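Local coordinates for protein D-alanine--D-alanine ligase (Acinetobacter baumannii ACICU, PDB 5D8D) that joins two D-alanine molecules into D-alanyl-D-alanine at the expense of ATP, supplying a building block for bacterial peptidoglycan, at residues T180-T185 / C225-T230. Sequence-based numbering, arbitrary orientation.
Sequences TGREFT and CGLSET
R182 reaches from its strand to the backbone carbonyl of G226 and illustrates how one guanidinium can satisfy a loop acceptor with two donors. The stronger bond runs from R182 NH2 to G226 O at 2.8 Å, with an N-H...O angle of 148°. R182 NH1 approaches the same G226 O at 3.1 Å, but its angle of 133° makes that bond weak, and the fork is therefore uneven. The oxygen sits at the edge of the guanidinium, a little tilted from its plane, whereas NH2 stands above the carbonyl plane of G226. A bend at chi3 (-62°) in an otherwise extended chain carries NE round toward the loop.

The neighbouring carbonyl is met differently: C225 O lies at the edge of the F184 ring, 3.6 Å from F184 CE2, and accepts a hydrogen bond from R198 NE. Two consecutive loop acceptors are thus served by arginines from two adjacent strands.

Beside the hydrogen bonds, F184 and L227 come tip to tip. L227 CD2 lies over one face of the ring, off toward its rim, in a CH-pi contact 3.9 Å from the centroid of F184. The other branch, L227 CD1, touches F184 CZ at 3.4 Å and also approaches R182 NH2. F184 CZ in turn lies against one face of the guanidinium, toward its rim. S228 OG caps a backbone N of helix 229-245 while E231 OE1 takes S228 N, consistent with a capping box.

F184 pairs by backbone with A256, and T185 OG1 is hydrogen-bonded to D255 OD1 and R253 NE. The contact thus joins residues 181-185, at the end of the predicted ATP-binding region, to the loop leading into helix 229-245, which packs against the antiparallel ATP-grasp sheet carrying the predicted magnesium site.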
ATOM      1  N   THR A 180     -17.185  22.936   7.098  1.00 74.87           N
ATOM      2  CA  THR A 180     -17.440  24.148   6.345  1.00 75.49           C
ATOM      3  C   THR A 180     -16.156  24.950   6.334  1.00 67.67           C
ATOM      4  O   THR A 180     -15.559  25.230   7.409  1.00 55.03           O
ATOM      5  CB  THR A 180     -18.535  25.020   6.979  1.00 81.12           C
ATOM      6  OG1 THR A 180     -18.136  25.358   8.315  1.00 88.00           O
ATOM      7  CG2 THR A 180     -19.896  24.293   6.978  1.00 79.86           C
ATOM      8  N   GLY A 181     -15.759  25.320   5.114  1.00 57.56           N
ATOM      9  CA  GLY A 181     -14.628  26.195   4.917  1.00 56.16           C
ATOM     10  C   GLY A 181     -14.154  26.268   3.483  1.00 52.24           C
ATOM     11  O   GLY A 181     -14.923  26.123   2.543  1.00 58.58           O
ATOM     12  N   ARG A 182     -12.858  26.486   3.342  1.00 52.26           N
ATOM     13  CA  ARG A 182     -12.205  26.656   2.058  1.00 48.93           C
ATOM     14  C   ARG A 182     -11.177  25.535   1.865  1.00 47.72           C
ATOM     15  O   ARG A 182     -10.553  25.088   2.834  1.00 47.08           O
ATOM     16  CB  ARG A 182     -11.514  28.011   2.069  1.00 48.90           C
ATOM     17  CG  ARG A 182     -12.476  29.178   2.291  1.00 44.04           C
ATOM     18  CD  ARG A 182     -11.744  30.496   2.239  1.00 43.04           C
ATOM     19  NE  ARG A 182     -10.723  30.635   3.272  1.00 43.42           N
ATOM     20  CZ  ARG A 182      -9.817  31.620   3.308  1.00 46.31           C
ATOM     21  NH1 ARG A 182      -9.796  32.564   2.373  1.00 50.99           N
ATOM     22  NH2 ARG A 182      -8.923  31.686   4.293  1.00 46.32           N
ATOM     23  N   GLU A 183     -11.023  25.084   0.624  1.00 46.93           N
ATOM     24  CA  GLU A 183     -10.157  23.966   0.284  1.00 47.10           C
ATOM     25  C   GLU A 183      -8.908  24.460  -0.402  1.00 47.01           C
ATOM     26  O   GLU A 183      -8.982  25.329  -1.262  1.00 46.89           O
ATOM     27  CB  GLU A 183     -10.893  23.003  -0.629  1.00 53.18           C
ATOM     28  CG  GLU A 183     -10.235  21.641  -0.690  1.00 62.78           C
ATOM     29  CD  GLU A 183     -10.965  20.670  -1.581  1.00 67.89           C
ATOM     30  OE1 GLU A 183     -12.198  20.849  -1.727  1.00 62.61           O
ATOM     31  OE2 GLU A 183     -10.296  19.722  -2.104  1.00 68.99           O
ATOM     32  N   PHE A 184      -7.771  23.901  -0.004  1.00 45.02           N
ATOM     33  CA  PHE A 184      -6.455  24.270  -0.521  1.00 41.11           C
ATOM     34  C   PHE A 184      -5.686  23.073  -1.059  1.00 40.46           C
ATOM     35  O   PHE A 184      -5.953  21.965  -0.631  1.00 43.69           O
ATOM     36  CB  PHE A 184      -5.645  24.922   0.589  1.00 41.65           C
ATOM     37  CG  PHE A 184      -6.317  26.113   1.164  1.00 45.41           C
ATOM     38  CD1 PHE A 184      -7.271  25.972   2.169  1.00 46.68           C
ATOM     39  CD2 PHE A 184      -6.054  27.380   0.663  1.00 49.58           C
ATOM     40  CE1 PHE A 184      -7.911  27.079   2.703  1.00 52.61           C
ATOM     41  CE2 PHE A 184      -6.693  28.496   1.194  1.00 49.90           C
ATOM     42  CZ  PHE A 184      -7.623  28.348   2.211  1.00 52.28           C
ATOM     43  N   THR A 185      -4.767  23.286  -2.015  1.00 39.99           N
ATOM     44  CA  THR A 185      -3.825  22.247  -2.417  1.00 36.03           C
ATOM     45  C   THR A 185      -2.424  22.732  -2.170  1.00 37.15           C
ATOM     46  O   THR A 185      -2.083  23.885  -2.384  1.00 38.75           O
ATOM     47  CB  THR A 185      -4.042  21.719  -3.848  1.00 37.76           C
ATOM     48  OG1 THR A 185      -3.450  20.413  -3.980  1.00 42.88           O
ATOM     49  CG2 THR A 185      -3.448  22.562  -4.865  1.00 38.18           C
ATOM     50  N   CYS A 225      -3.670  32.851  -1.972  1.00 51.37           N
ATOM     51  CA  CYS A 225      -4.638  31.844  -1.561  1.00 53.98           C
ATOM     52  C   CYS A 225      -5.644  32.311  -0.528  1.00 50.59           C
ATOM     53  O   CYS A 225      -6.695  31.697  -0.399  1.00 51.39           O
ATOM     54  CB  CYS A 225      -3.927  30.591  -1.046  1.00 60.09           C
ATOM     55  SG  CYS A 225      -2.920  30.884   0.403  1.00 58.39           S
ATOM     56  N   GLY A 226      -5.337  33.375   0.197  1.00 48.03           N
ATOM     57  CA  GLY A 226      -6.289  33.943   1.151  1.00 52.27           C
ATOM     58  C   GLY A 226      -6.021  33.546   2.591  1.00 50.61           C
ATOM     59  O   GLY A 226      -6.953  33.447   3.379  1.00 53.63           O
ATOM     60  N   LEU A 227      -4.743  33.362   2.908  1.00 48.88           N
ATOM     61  CA  LEU A 227      -4.237  32.896   4.183  1.00 49.63           C
ATOM     62  C   LEU A 227      -3.102  33.841   4.536  1.00 52.11           C
ATOM     63  O   LEU A 227      -2.329  34.281   3.651  1.00 50.02           O
ATOM     64  CB  LEU A 227      -3.642  31.490   4.010  1.00 47.91           C
ATOM     65  CG  LEU A 227      -4.380  30.191   4.344  1.00 51.47           C
ATOM     66  CD1 LEU A 227      -5.892  30.289   4.458  1.00 57.12           C
ATOM     67  CD2 LEU A 227      -4.012  29.085   3.358  1.00 51.94           C
ATOM     68  N   SER A 228      -2.960  34.154   5.813  1.00 51.50           N
ATOM     69  CA  SER A 228      -1.870  35.044   6.202  1.00 54.78           C
ATOM     70  C   SER A 228      -0.582  34.266   6.013  1.00 55.00           C
ATOM     71  O   SER A 228      -0.604  33.051   5.997  1.00 57.28           O
ATOM     72  CB  SER A 228      -2.029  35.543   7.645  1.00 57.21           C
ATOM     73  OG  SER A 228      -2.310  34.493   8.547  1.00 60.38           O
ATOM     74  N   GLU A 229       0.522  34.967   5.821  1.00 57.31           N
ATOM     75  CA  GLU A 229       1.847  34.356   5.802  1.00 67.38           C
ATOM     76  C   GLU A 229       1.966  33.253   6.881  1.00 71.00           C
ATOM     77  O   GLU A 229       2.504  32.158   6.626  1.00 68.85           O
ATOM     78  CB  GLU A 229       2.953  35.416   5.983  1.00 74.05           C
ATOM     79  CG  GLU A 229       4.040  35.341   4.903  1.00 88.71           C
ATOM     80  CD  GLU A 229       5.306  36.117   5.254  1.00 98.35           C
ATOM     81  OE1 GLU A 229       6.388  35.752   4.735  1.00102.90           O
ATOM     82  OE2 GLU A 229       5.226  37.085   6.049  1.00100.16           O
ATOM     83  N   THR A 230       1.416  33.534   8.058  1.00 63.63           N
ATOM     84  CA  THR A 230       1.484  32.601   9.175  1.00 62.90           C
ATOM     85  C   THR A 230       0.621  31.378   8.948  1.00 58.74           C
ATOM     86  O   THR A 230       1.105  30.261   9.046  1.00 57.19           O
ATOM     87  CB  THR A 230       1.199  33.324  10.519  1.00 57.23           C
ATOM     88  OG1 THR A 230       2.455  33.743  11.023  1.00 53.78           O
ATOM     89  CG2 THR A 230       0.515  32.445  11.567  1.00 58.56           C
TER